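Long-range contact in putative uncharacterized protein Ta1305 (Thermoplasma acidophilum, PDB 4RKS), which phosphorylates the 3-hydroxyl of (R)-mevalonate with ATP, a step of the alternative mevalonate pathway to isoprenoids in extreme acidophiles: residues Glu182-Ile195 with Lys235-Phe247. Residues are numbered along the deposited sequence; the frame is centred on the assembly and turned at random.
Sequences EKILDPEAFSGYSI and KEYAKTNDIKGIF
I243 sits between two aromatic rings, Y193 and F190, and its branched shape suits it to serve both. I243 CG2 lies over the centre of the Y193 ring, 3.8 Å from the centroid and 7° off its normal, while I243 CD1 makes a CH-pi contact over one face of F190, offset toward the rim. With CG1 beside the backbone N (chi1 -56°), CG2 is left anti to that N, over Y193. I243 CD1 also meets L185 CD1, 3.7 Å away. F190 further meets F247 obliquely, ring planes at 70°. L185 touches I246 tip to tip, CD1 to CD1, and small A238 lets the strand come close, its CB 3.5 Å from I184 CG2.

Polar contacts lie at the two ends. Extended K235 crosses E182 at about a right angle, K235 NZ 2.9 Å from E182 OE2 on the syn side in a salt bridge; W173 NE1 hydrogen-bonds to E182 OE1. K244 NZ donates to Y193 OH at 3.2 Å, at the ring edge, and forms a salt bridge with E304. A leucine in place of Y193 would probably deprive I243 CG2 of its flat aromatic face and leave K244 NZ without its hydroxyl acceptor.

A classic beta bulge pairs I184 and L185 with L169 on strand 169-174. I184 packs on the end of helix 220-238, L185 on the junction, where a Schellman motif with N241 at C-prime ends that helix and D242 N-caps helix 243-262. The contact thus packs a strand-to-strand connection of this GHMP kinase against the turn joining helices 220-238 and 243-262 in the C-terminal domain.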
loop_
_atom_site.group_PDB
_atom_site.type_symbol
_atom_site.label_atom_id
_atom_site.label_comp_id
_atom_site.label_asym_id
_atom_site.label_seq_id
_atom_site.Cartn_x
_atom_site.Cartn_y
_atom_site.Cartn_z
ATOM N N GLU A 182 -7.751 -10.810 1.222
ATOM C CA GLU A 182 -7.349 -12.154 1.609
ATOM C C GLU A 182 -5.817 -12.274 1.608
ATOM O O GLU A 182 -5.160 -11.812 0.671
ATOM C CB GLU A 182 -7.977 -13.179 0.638
ATOM C CG GLU A 182 -7.363 -14.572 0.673
ATOM C CD GLU A 182 -7.936 -15.531 -0.384
ATOM O OE1 GLU A 182 -8.551 -15.083 -1.385
ATOM O OE2 GLU A 182 -7.747 -16.753 -0.206
ATOM N N LYS A 183 -5.258 -12.903 2.643
ATOM C CA LYS A 183 -3.823 -13.175 2.697
ATOM C C LYS A 183 -3.490 -14.368 1.822
ATOM O O LYS A 183 -4.065 -15.438 1.996
ATOM C CB LYS A 183 -3.375 -13.448 4.130
ATOM C CG LYS A 183 -3.439 -12.235 5.023
ATOM C CD LYS A 183 -3.857 -12.608 6.440
ATOM C CE LYS A 183 -2.759 -13.368 7.154
ATOM N NZ LYS A 183 -3.071 -13.537 8.599
ATOM N N ILE A 184 -2.541 -14.188 0.906
ATOM C CA ILE A 184 -2.237 -15.204 -0.100
ATOM C C ILE A 184 -0.902 -15.900 0.158
ATOM O O ILE A 184 -0.787 -17.116 -0.009
ATOM C CB ILE A 184 -2.230 -14.568 -1.520
ATOM C CG1 ILE A 184 -3.597 -13.952 -1.833
ATOM C CG2 ILE A 184 -1.894 -15.580 -2.555
ATOM C CD1 ILE A 184 -4.740 -14.958 -1.851
ATOM N N LEU A 185 0.103 -15.124 0.570
ATOM C CA LEU A 185 1.401 -15.654 0.985
ATOM C C LEU A 185 1.963 -14.822 2.147
ATOM O O LEU A 185 1.766 -13.596 2.207
ATOM C CB LEU A 185 2.406 -15.656 -0.177
ATOM C CG LEU A 185 2.291 -16.670 -1.323
ATOM C CD1 LEU A 185 3.327 -16.322 -2.412
ATOM C CD2 LEU A 185 2.487 -18.108 -0.817
ATOM N N ASP A 186 2.645 -15.500 3.064
ATOM C CA ASP A 186 3.345 -14.857 4.181
ATOM C C ASP A 186 4.601 -14.136 3.677
ATOM O O ASP A 186 5.147 -14.496 2.635
ATOM C CB ASP A 186 3.748 -15.899 5.243
ATOM C CG ASP A 186 2.552 -16.603 5.883
ATOM O OD1 ASP A 186 1.465 -15.990 5.984
ATOM O OD2 ASP A 186 2.714 -17.770 6.315
ATOM N N PRO A 187 5.082 -13.139 4.431
ATOM C CA PRO A 187 6.380 -12.514 4.131
ATOM C C PRO A 187 7.517 -13.543 4.027
ATOM O O PRO A 187 8.433 -13.350 3.234
ATOM C CB PRO A 187 6.605 -11.552 5.317
ATOM C CG PRO A 187 5.449 -11.766 6.275
ATOM C CD PRO A 187 4.369 -12.471 5.538
ATOM N N GLU A 188 7.434 -14.634 4.785
ATOM C CA GLU A 188 8.446 -15.700 4.736
ATOM C C GLU A 188 8.578 -16.360 3.357
ATOM O O GLU A 188 9.646 -16.859 3.011
ATOM C CB GLU A 188 8.134 -16.776 5.780
ATOM C CG GLU A 188 8.384 -16.348 7.224
ATOM C CD GLU A 188 7.374 -15.328 7.744
ATOM O OE1 GLU A 188 6.260 -15.221 7.185
ATOM O OE2 GLU A 188 7.704 -14.628 8.726
ATOM N N ALA A 189 7.504 -16.359 2.566
ATOM C CA ALA A 189 7.567 -16.953 1.239
ATOM C C ALA A 189 8.491 -16.159 0.305
ATOM O O ALA A 189 8.885 -16.665 -0.738
ATOM C CB ALA A 189 6.190 -17.057 0.640
ATOM N N PHE A 190 8.802 -14.915 0.672
ATOM C CA PHE A 190 9.675 -14.056 -0.141
ATOM C C PHE A 190 11.077 -13.879 0.435
ATOM O O PHE A 190 11.792 -12.952 0.043
ATOM C CB PHE A 190 9.062 -12.664 -0.324
ATOM C CG PHE A 190 7.729 -12.673 -0.999
ATOM C CD1 PHE A 190 6.568 -12.892 -0.267
ATOM C CD2 PHE A 190 7.633 -12.451 -2.363
ATOM C CE1 PHE A 190 5.332 -12.890 -0.884
ATOM C CE2 PHE A 190 6.405 -12.454 -2.993
ATOM C CZ PHE A 190 5.246 -12.681 -2.251
ATOM N N SER A 191 11.478 -14.753 1.349
ATOM C CA SER A 191 12.746 -14.564 2.049
ATOM C C SER A 191 13.951 -14.658 1.095
ATOM O O SER A 191 15.022 -14.119 1.380
ATOM C CB SER A 191 12.885 -15.584 3.179
ATOM O OG SER A 191 12.780 -16.903 2.679
ATOM N N GLY A 192 13.771 -15.329 -0.038
ATOM C CA GLY A 192 14.835 -15.436 -1.019
ATOM C C GLY A 192 14.809 -14.292 -2.017
ATOM O O GLY A 192 15.535 -14.308 -3.010
ATOM N N TYR A 193 13.971 -13.290 -1.765
ATOM C CA TYR A 193 13.806 -12.205 -2.730
ATOM C C TYR A 193 13.954 -10.853 -2.073
ATOM O O TYR A 193 13.702 -10.698 -0.875
ATOM C CB TYR A 193 12.446 -12.317 -3.433
ATOM C CG TYR A 193 12.381 -13.539 -4.305
ATOM C CD1 TYR A 193 12.086 -14.784 -3.760
ATOM C CD2 TYR A 193 12.646 -13.462 -5.669
ATOM C CE1 TYR A 193 12.049 -15.920 -4.549
ATOM C CE2 TYR A 193 12.609 -14.596 -6.471
ATOM C CZ TYR A 193 12.308 -15.821 -5.899
ATOM O OH TYR A 193 12.263 -16.956 -6.668
ATOM N N SER A 194 14.396 -9.881 -2.857
ATOM C CA SER A 194 14.462 -8.508 -2.388
ATOM C C SER A 194 13.879 -7.611 -3.451
ATOM O O SER A 194 13.715 -8.017 -4.595
ATOM C CB SER A 194 15.907 -8.082 -2.073
ATOM O OG SER A 194 16.552 -9.016 -1.223
ATOM N N ILE A 195 13.577 -6.377 -3.069
ATOM C CA ILE A 195 13.161 -5.379 -4.034
ATOM C C ILE A 195 14.095 -4.184 -3.953
ATOM O O ILE A 195 14.265 -3.587 -2.882
ATOM C CB ILE A 195 11.700 -4.941 -3.798
ATOM C CG1 ILE A 195 10.752 -6.095 -4.153
ATOM C CG2 ILE A 195 11.356 -3.706 -4.634
ATOM C CD1 ILE A 195 9.295 -5.834 -3.822
ATOM N N LYS A 235 -3.188 -16.179 -7.206
ATOM C CA LYS A 235 -3.614 -17.158 -6.204
ATOM C C LYS A 235 -3.149 -18.567 -6.590
ATOM O O LYS A 235 -2.776 -19.358 -5.730
ATOM C CB LYS A 235 -5.138 -17.127 -6.005
ATOM C CG LYS A 235 -5.612 -17.837 -4.714
ATOM C CD LYS A 235 -7.067 -17.499 -4.336
ATOM C CE LYS A 235 -7.511 -18.311 -3.111
ATOM N NZ LYS A 235 -8.837 -17.889 -2.590
ATOM N N GLU A 236 -3.148 -18.857 -7.889
ATOM C CA GLU A 236 -2.643 -20.129 -8.412
ATOM C C GLU A 236 -1.128 -20.285 -8.279
ATOM O O GLU A 236 -0.632 -21.338 -7.864
ATOM C CB GLU A 236 -3.029 -20.273 -9.881
ATOM C CG GLU A 236 -4.532 -20.349 -10.126
ATOM C CD GLU A 236 -5.157 -21.612 -9.556
ATOM O OE1 GLU A 236 -4.563 -22.705 -9.712
ATOM O OE2 GLU A 236 -6.240 -21.505 -8.940
ATOM N N TYR A 237 -0.382 -19.254 -8.659
ATOM C CA TYR A 237 1.069 -19.288 -8.485
ATOM C C TYR A 237 1.439 -19.551 -7.024
ATOM O O TYR A 237 2.436 -20.214 -6.729
ATOM C CB TYR A 237 1.702 -17.972 -8.940
ATOM C CG TYR A 237 1.807 -17.800 -10.432
ATOM C CD1 TYR A 237 2.265 -18.831 -11.243
ATOM C CD2 TYR A 237 1.467 -16.592 -11.037
ATOM C CE1 TYR A 237 2.372 -18.667 -12.624
ATOM C CE2 TYR A 237 1.567 -16.419 -12.418
ATOM C CZ TYR A 237 2.022 -17.460 -13.202
ATOM O OH TYR A 237 2.123 -17.293 -14.569
ATOM N N ALA A 238 0.623 -19.028 -6.113
ATOM C CA ALA A 238 0.899 -19.153 -4.686
ATOM C C ALA A 238 0.887 -20.611 -4.250
ATOM O O ALA A 238 1.630 -20.998 -3.354
ATOM C CB ALA A 238 -0.112 -18.329 -3.863
ATOM N N LYS A 239 0.059 -21.422 -4.896
ATOM C CA LYS A 239 -0.011 -22.856 -4.585
ATOM C C LYS A 239 1.336 -23.569 -4.647
ATOM O O LYS A 239 1.547 -24.558 -3.957
ATOM C CB LYS A 239 -0.984 -23.559 -5.529
ATOM C CG LYS A 239 -2.445 -23.233 -5.264
ATOM C CD LYS A 239 -3.315 -23.926 -6.299
ATOM C CE LYS A 239 -4.782 -23.563 -6.177
ATOM N NZ LYS A 239 -5.570 -24.285 -7.217
ATOM N N THR A 240 2.248 -23.081 -5.477
ATOM C CA THR A 240 3.573 -23.694 -5.563
ATOM C C THR A 240 4.700 -22.710 -5.250
ATOM O O THR A 240 5.850 -22.932 -5.638
ATOM C CB THR A 240 3.825 -24.288 -6.962
ATOM O OG1 THR A 240 3.836 -23.234 -7.930
ATOM C CG2 THR A 240 2.737 -25.295 -7.332
ATOM N N ASN A 241 4.363 -21.625 -4.558
ATOM C CA ASN A 241 5.325 -20.584 -4.206
ATOM C C ASN A 241 6.101 -20.081 -5.416
ATOM O O ASN A 241 7.310 -19.861 -5.330
ATOM C CB ASN A 241 6.304 -21.094 -3.139
ATOM C CG ASN A 241 5.616 -21.441 -1.833
ATOM O OD1 ASN A 241 4.857 -20.642 -1.295
ATOM N ND2 ASN A 241 5.870 -22.646 -1.322
ATOM N N ASP A 242 5.409 -19.905 -6.542
ATOM C CA ASP A 242 6.064 -19.437 -7.761
ATOM C C ASP A 242 6.234 -17.932 -7.696
ATOM O O ASP A 242 5.481 -17.186 -8.331
ATOM C CB ASP A 242 5.267 -19.826 -9.013
ATOM C CG ASP A 242 6.037 -19.552 -10.302
ATOM O OD1 ASP A 242 7.155 -18.985 -10.227
ATOM O OD2 ASP A 242 5.521 -19.895 -11.385
ATOM N N ILE A 243 7.223 -17.489 -6.927
ATOM C CA ILE A 243 7.411 -16.065 -6.693
ATOM C C ILE A 243 7.794 -15.339 -7.987
ATOM O O ILE A 243 7.318 -14.238 -8.236
ATOM C CB ILE A 243 8.479 -15.804 -5.624
ATOM C CG1 ILE A 243 8.133 -16.542 -4.323
ATOM C CG2 ILE A 243 8.594 -14.317 -5.367
ATOM C CD1 ILE A 243 6.804 -16.128 -3.719
ATOM N N LYS A 244 8.647 -15.955 -8.808
ATOM C CA LYS A 244 9.004 -15.347 -10.087
ATOM C C LYS A 244 7.788 -15.133 -10.987
ATOM O O LYS A 244 7.676 -14.102 -11.648
ATOM C CB LYS A 244 10.056 -16.187 -10.812
ATOM C CG LYS A 244 11.459 -16.028 -10.232
ATOM C CD LYS A 244 12.492 -16.729 -11.119
ATOM C CE LYS A 244 13.899 -16.527 -10.607
ATOM N NZ LYS A 244 14.106 -17.216 -9.308
ATOM N N GLY A 245 6.862 -16.082 -10.991
ATOM C CA GLY A 245 5.670 -15.954 -11.811
ATOM C C GLY A 245 4.822 -14.781 -11.359
ATOM O O GLY A 245 4.294 -14.016 -12.167
ATOM N N ILE A 246 4.701 -14.629 -10.051
ATOM C CA ILE A 246 3.917 -13.543 -9.492
ATOM C C ILE A 246 4.516 -12.199 -9.908
ATOM O O ILE A 246 3.786 -11.305 -10.343
ATOM C CB ILE A 246 3.820 -13.681 -7.947
ATOM C CG1 ILE A 246 2.871 -14.838 -7.596
ATOM C CG2 ILE A 246 3.301 -12.409 -7.298
ATOM C CD1 ILE A 246 3.014 -15.338 -6.141
ATOM N N PHE A 247 5.839 -12.065 -9.831
ATOM C CA PHE A 247 6.454 -10.772 -10.142
ATOM C C PHE A 247 6.511 -10.522 -11.645
ATOM O O PHE A 247 6.271 -9.394 -12.087
ATOM C CB PHE A 247 7.849 -10.659 -9.540
ATOM C CG PHE A 247 7.850 -10.291 -8.072
ATOM C CD1 PHE A 247 7.314 -9.087 -7.649
ATOM C CD2 PHE A 247 8.416 -11.139 -7.123
ATOM C CE1 PHE A 247 7.324 -8.738 -6.309
ATOM C CE2 PHE A 247 8.428 -10.788 -5.765
ATOM C CZ PHE A 247 7.882 -9.587 -5.370
#